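Local coordinates for uncharacterized protein (Acinetobacter baumannii, PDB 5D66) that is of unknown function but folds as an ankyrin repeat domain, a scaffold that in its relatives commonly mediates protein-protein binding, at residues D3-D15 / I29-V42. Sequence-based numbering, arbitrary orientation.
Sequences DEYPLHMAAANDD and IDARDETGSTALMV
His8, with CG anti to its carbonyl carbon (chi1 -64°), inserts its imidazole from helix 6-12 into the base of the loop before helix 39-45. Its NE2 gives a weak, bent hydrogen bond to Ser37 O (2.9 Å, 129°), and Ala31 O also lies at the ring edge, 3.0 Å from NE2. Histidine suits this slot, being flat and carrying an N-H at its edge: Ala39 CB covers one face, Asp33 CB the opposite one, 3.7 Å from the centroid. Tyr5, at the N-cap of the same helix, lays its larger ring on the loop, with Asp33 CA 3.5 Å from its centroid. Along the helices small residues allow close approach: Ala11 CB packs 4.0 Å from Ala39 CB, and Val42 CG1 meets Ala12 CB. Leu7 CG also packs against Ala39 CB, at 3.8 Å. Behind this shell, Asp33 is short enough to reach back to its own turn, Asp33-Gly36 (type I): OD1 accepts from Thr35 N, an Asx turn, and from Thr35 OG1 and Ser37 N. Arg32 NH1 donates to Gly36 O within the loop and to Lys65 O further along the chain. Tyr5-Pro6-Leu7-His8 corresponds to the TPLH motif of the ankyrin consensus, whose histidine reaches the loop backbone.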
loop_
_atom_site.group_PDB
_atom_site.type_symbol
_atom_site.label_atom_id
_atom_site.label_comp_id
_atom_site.label_asym_id
_atom_site.label_seq_id
_atom_site.Cartn_x
_atom_site.Cartn_y
_atom_site.Cartn_z
ATOM N N ASP A 3 9.580 28.844 11.926
ATOM C CA ASP A 3 8.147 28.482 12.116
ATOM C C ASP A 3 8.031 27.379 13.160
ATOM O O ASP A 3 9.022 27.024 13.835
ATOM C CB ASP A 3 7.471 28.107 10.766
ATOM C CG ASP A 3 8.135 26.925 10.077
ATOM O OD1 ASP A 3 9.068 26.349 10.690
ATOM O OD2 ASP A 3 7.736 26.582 8.926
ATOM N N GLU A 4 6.835 26.819 13.283
ATOM C CA GLU A 4 6.542 25.914 14.372
ATOM C C GLU A 4 7.175 24.529 14.165
ATOM O O GLU A 4 7.738 23.953 15.100
ATOM C CB GLU A 4 5.019 25.804 14.552
ATOM N N TYR A 5 7.113 24.016 12.947
ATOM C CA TYR A 5 7.553 22.632 12.631
ATOM C C TYR A 5 8.395 22.676 11.361
ATOM O O TYR A 5 7.943 22.311 10.271
ATOM C CB TYR A 5 6.291 21.785 12.504
ATOM C CG TYR A 5 5.593 21.608 13.841
ATOM C CD1 TYR A 5 6.180 20.905 14.889
ATOM C CD2 TYR A 5 4.371 22.212 14.087
ATOM C CE1 TYR A 5 5.550 20.763 16.109
ATOM C CE2 TYR A 5 3.720 22.094 15.322
ATOM C CZ TYR A 5 4.302 21.358 16.324
ATOM O OH TYR A 5 3.698 21.179 17.530
ATOM N N PRO A 6 9.634 23.137 11.474
ATOM C CA PRO A 6 10.433 23.376 10.279
ATOM C C PRO A 6 10.835 22.112 9.513
ATOM O O PRO A 6 11.042 22.178 8.300
ATOM C CB PRO A 6 11.630 24.165 10.809
ATOM C CG PRO A 6 11.725 23.799 12.192
ATOM C CD PRO A 6 10.318 23.600 12.683
ATOM N N LEU A 7 11.004 20.982 10.195
ATOM C CA LEU A 7 11.369 19.767 9.506
ATOM C C LEU A 7 10.259 19.324 8.544
ATOM O O LEU A 7 10.509 18.889 7.435
ATOM C CB LEU A 7 11.693 18.652 10.474
ATOM C CG LEU A 7 12.211 17.360 9.848
ATOM C CD1 LEU A 7 13.548 17.549 9.126
ATOM C CD2 LEU A 7 12.338 16.258 10.859
ATOM N N HIS A 8 9.017 19.516 8.989
ATOM C CA HIS A 8 7.851 19.140 8.210
ATOM C C HIS A 8 7.779 19.994 6.943
ATOM O O HIS A 8 7.485 19.486 5.857
ATOM C CB HIS A 8 6.603 19.280 9.028
ATOM C CG HIS A 8 6.562 18.357 10.217
ATOM N ND1 HIS A 8 7.364 18.555 11.323
ATOM C CD2 HIS A 8 5.808 17.248 10.472
ATOM C CE1 HIS A 8 7.118 17.599 12.182
ATOM N NE2 HIS A 8 6.206 16.781 11.680
HETATM N N MSE A 9 8.022 21.292 7.080
HETATM C CA MSE A 9 7.988 22.172 5.902
HETATM C C MSE A 9 9.104 21.794 4.929
HETATM O O MSE A 9 8.921 21.739 3.701
HETATM C CB MSE A 9 8.141 23.644 6.306
HETATM C CG MSE A 9 8.047 24.600 5.060
HETATM SE SE MSE A 9 6.177 24.715 4.367
HETATM C CE MSE A 9 6.107 23.871 2.706
ATOM N N ALA A 10 10.281 21.514 5.461
ATOM C CA ALA A 10 11.413 21.114 4.614
ATOM C C ALA A 10 11.083 19.812 3.862
ATOM O O ALA A 10 11.346 19.677 2.672
ATOM C CB ALA A 10 12.671 20.982 5.417
ATOM N N ALA A 11 10.457 18.888 4.563
ATOM C CA ALA A 11 10.014 17.619 3.980
ATOM C C ALA A 11 8.965 17.821 2.889
ATOM O O ALA A 11 9.046 17.210 1.830
ATOM C CB ALA A 11 9.502 16.692 5.073
ATOM N N ALA A 12 8.019 18.713 3.131
ATOM C CA ALA A 12 7.018 19.031 2.128
ATOM C C ALA A 12 7.636 19.632 0.862
ATOM O O ALA A 12 7.136 19.431 -0.243
ATOM C CB ALA A 12 6.013 20.013 2.682
ATOM N N ASN A 13 8.720 20.366 1.028
ATOM C CA ASN A 13 9.401 21.040 -0.063
ATOM C C ASN A 13 10.479 20.209 -0.732
ATOM O O ASN A 13 11.105 20.681 -1.680
ATOM C CB ASN A 13 9.995 22.347 0.445
ATOM C CG ASN A 13 8.981 23.421 0.639
ATOM O OD1 ASN A 13 7.865 23.366 0.093
ATOM N ND2 ASN A 13 9.395 24.466 1.338
ATOM N N ASP A 14 10.714 19.000 -0.240
ATOM C CA ASP A 14 11.816 18.165 -0.775
ATOM C C ASP A 14 13.162 18.898 -0.649
ATOM O O ASP A 14 14.088 18.704 -1.456
ATOM C CB ASP A 14 11.592 17.726 -2.227
ATOM C CG ASP A 14 12.240 16.384 -2.506
ATOM O OD1 ASP A 14 12.345 15.514 -1.612
ATOM O OD2 ASP A 14 12.698 16.205 -3.673
ATOM N N ASP A 15 13.292 19.699 0.422
ATOM C CA ASP A 15 14.449 20.595 0.581
ATOM C C ASP A 15 15.533 19.845 1.357
ATOM O O ASP A 15 15.646 19.961 2.588
ATOM C CB ASP A 15 13.981 21.865 1.319
ATOM C CG ASP A 15 15.057 22.951 1.438
ATOM O OD1 ASP A 15 16.265 22.729 1.142
ATOM O OD2 ASP A 15 14.626 24.060 1.816
ATOM N N ILE A 29 13.348 12.698 15.124
ATOM C CA ILE A 29 13.008 12.726 13.714
ATOM C C ILE A 29 11.516 12.632 13.448
ATOM O O ILE A 29 11.044 13.145 12.453
ATOM C CB ILE A 29 13.823 11.729 12.927
ATOM C CG1 ILE A 29 13.812 12.086 11.403
ATOM C CG2 ILE A 29 13.417 10.365 13.214
ATOM C CD1 ILE A 29 14.865 11.391 10.647
ATOM N N ASP A 30 10.807 11.921 14.329
ATOM C CA ASP A 30 9.388 11.716 14.212
ATOM C C ASP A 30 8.568 12.639 15.080
ATOM O O ASP A 30 7.405 12.360 15.384
ATOM C CB ASP A 30 9.019 10.250 14.446
ATOM C CG ASP A 30 9.399 9.367 13.272
ATOM O OD1 ASP A 30 9.382 9.806 12.131
ATOM O OD2 ASP A 30 9.637 8.136 13.551
ATOM N N ALA A 31 9.106 13.826 15.423
ATOM C CA ALA A 31 8.283 14.862 16.038
ATOM C C ALA A 31 6.996 15.081 15.249
ATOM O O ALA A 31 7.027 15.137 14.015
ATOM C CB ALA A 31 9.072 16.181 16.077
ATOM N N ARG A 32 5.875 15.215 15.928
ATOM C CA ARG A 32 4.599 15.446 15.259
ATOM C C ARG A 32 4.340 16.929 15.090
ATOM O O ARG A 32 4.649 17.723 15.972
ATOM C CB ARG A 32 3.445 14.790 16.000
ATOM C CG ARG A 32 3.656 13.325 16.345
ATOM C CD ARG A 32 4.054 12.477 15.138
ATOM N NE ARG A 32 4.176 11.092 15.485
ATOM C CZ ARG A 32 3.330 10.098 15.209
ATOM N NH1 ARG A 32 2.263 10.301 14.460
ATOM N NH2 ARG A 32 3.558 8.879 15.639
ATOM N N ASP A 33 3.716 17.269 13.957
ATOM C CA ASP A 33 3.274 18.669 13.747
ATOM C C ASP A 33 1.935 18.865 14.447
ATOM O O ASP A 33 1.463 18.035 15.261
ATOM C CB ASP A 33 3.289 19.015 12.271
ATOM C CG ASP A 33 2.279 18.262 11.410
ATOM O OD1 ASP A 33 1.361 17.643 12.006
ATOM O OD2 ASP A 33 2.386 18.353 10.186
ATOM N N GLU A 34 1.266 19.963 14.159
ATOM C CA GLU A 34 0.023 20.332 14.868
ATOM C C GLU A 34 -1.127 19.345 14.539
ATOM O O GLU A 34 -2.115 19.327 15.265
ATOM C CB GLU A 34 -0.352 21.783 14.583
ATOM C CG GLU A 34 -0.902 22.059 13.198
ATOM C CD GLU A 34 0.086 22.098 12.069
ATOM O OE1 GLU A 34 1.303 22.065 12.314
ATOM O OE2 GLU A 34 -0.434 22.172 10.912
ATOM N N THR A 35 -0.994 18.614 13.429
ATOM C CA THR A 35 -1.972 17.637 12.992
ATOM C C THR A 35 -1.675 16.247 13.509
ATOM O O THR A 35 -2.490 15.331 13.308
ATOM C CB THR A 35 -2.054 17.521 11.420
ATOM O OG1 THR A 35 -0.897 16.841 10.895
ATOM C CG2 THR A 35 -2.243 18.889 10.803
ATOM N N GLY A 36 -0.485 16.034 14.088
ATOM C CA GLY A 36 -0.113 14.700 14.501
ATOM C C GLY A 36 0.736 13.962 13.477
ATOM O O GLY A 36 0.962 12.768 13.619
ATOM N N SER A 37 1.212 14.619 12.434
ATOM C CA SER A 37 1.933 13.972 11.336
ATOM C C SER A 37 3.439 14.026 11.535
ATOM O O SER A 37 3.962 15.034 11.988
ATOM C CB SER A 37 1.583 14.649 10.003
ATOM O OG SER A 37 0.213 14.584 9.698
ATOM N N THR A 38 4.133 12.977 11.173
ATOM C CA THR A 38 5.565 12.995 11.095
ATOM C C THR A 38 6.032 13.674 9.785
ATOM O O THR A 38 5.314 13.706 8.783
ATOM C CB THR A 38 6.201 11.612 11.200
ATOM O OG1 THR A 38 5.901 10.904 10.007
ATOM C CG2 THR A 38 5.760 10.840 12.410
ATOM N N ALA A 39 7.291 14.096 9.767
ATOM C CA ALA A 39 7.853 14.702 8.602
ATOM C C ALA A 39 7.943 13.677 7.459
ATOM O O ALA A 39 7.728 14.006 6.283
ATOM C CB ALA A 39 9.174 15.342 8.876
ATOM N N LEU A 40 8.267 12.416 7.790
ATOM C CA LEU A 40 8.279 11.397 6.747
ATOM C C LEU A 40 6.874 11.184 6.159
ATOM O O LEU A 40 6.746 10.983 4.957
ATOM C CB LEU A 40 8.834 10.078 7.294
ATOM C CG LEU A 40 8.780 8.896 6.308
ATOM C CD1 LEU A 40 9.581 9.173 5.038
ATOM C CD2 LEU A 40 9.258 7.607 6.971
HETATM N N MSE A 41 5.823 11.245 6.972
HETATM C CA MSE A 41 4.467 11.146 6.434
HETATM C C MSE A 41 4.195 12.301 5.469
HETATM O O MSE A 41 3.654 12.080 4.364
HETATM C CB MSE A 41 3.461 11.090 7.538
HETATM C CG MSE A 41 2.077 10.706 7.024
HETATM SE SE MSE A 41 1.928 8.888 6.306
HETATM C CE MSE A 41 1.609 9.259 4.449
ATOM N N VAL A 42 4.603 13.527 5.828
ATOM C CA VAL A 42 4.456 14.688 4.951
ATOM C C VAL A 42 5.179 14.470 3.635
ATOM O O VAL A 42 4.629 14.694 2.540
ATOM C CB VAL A 42 4.926 15.950 5.663
ATOM C CG1 VAL A 42 4.971 17.134 4.721
ATOM C CG2 VAL A 42 4.019 16.252 6.863
#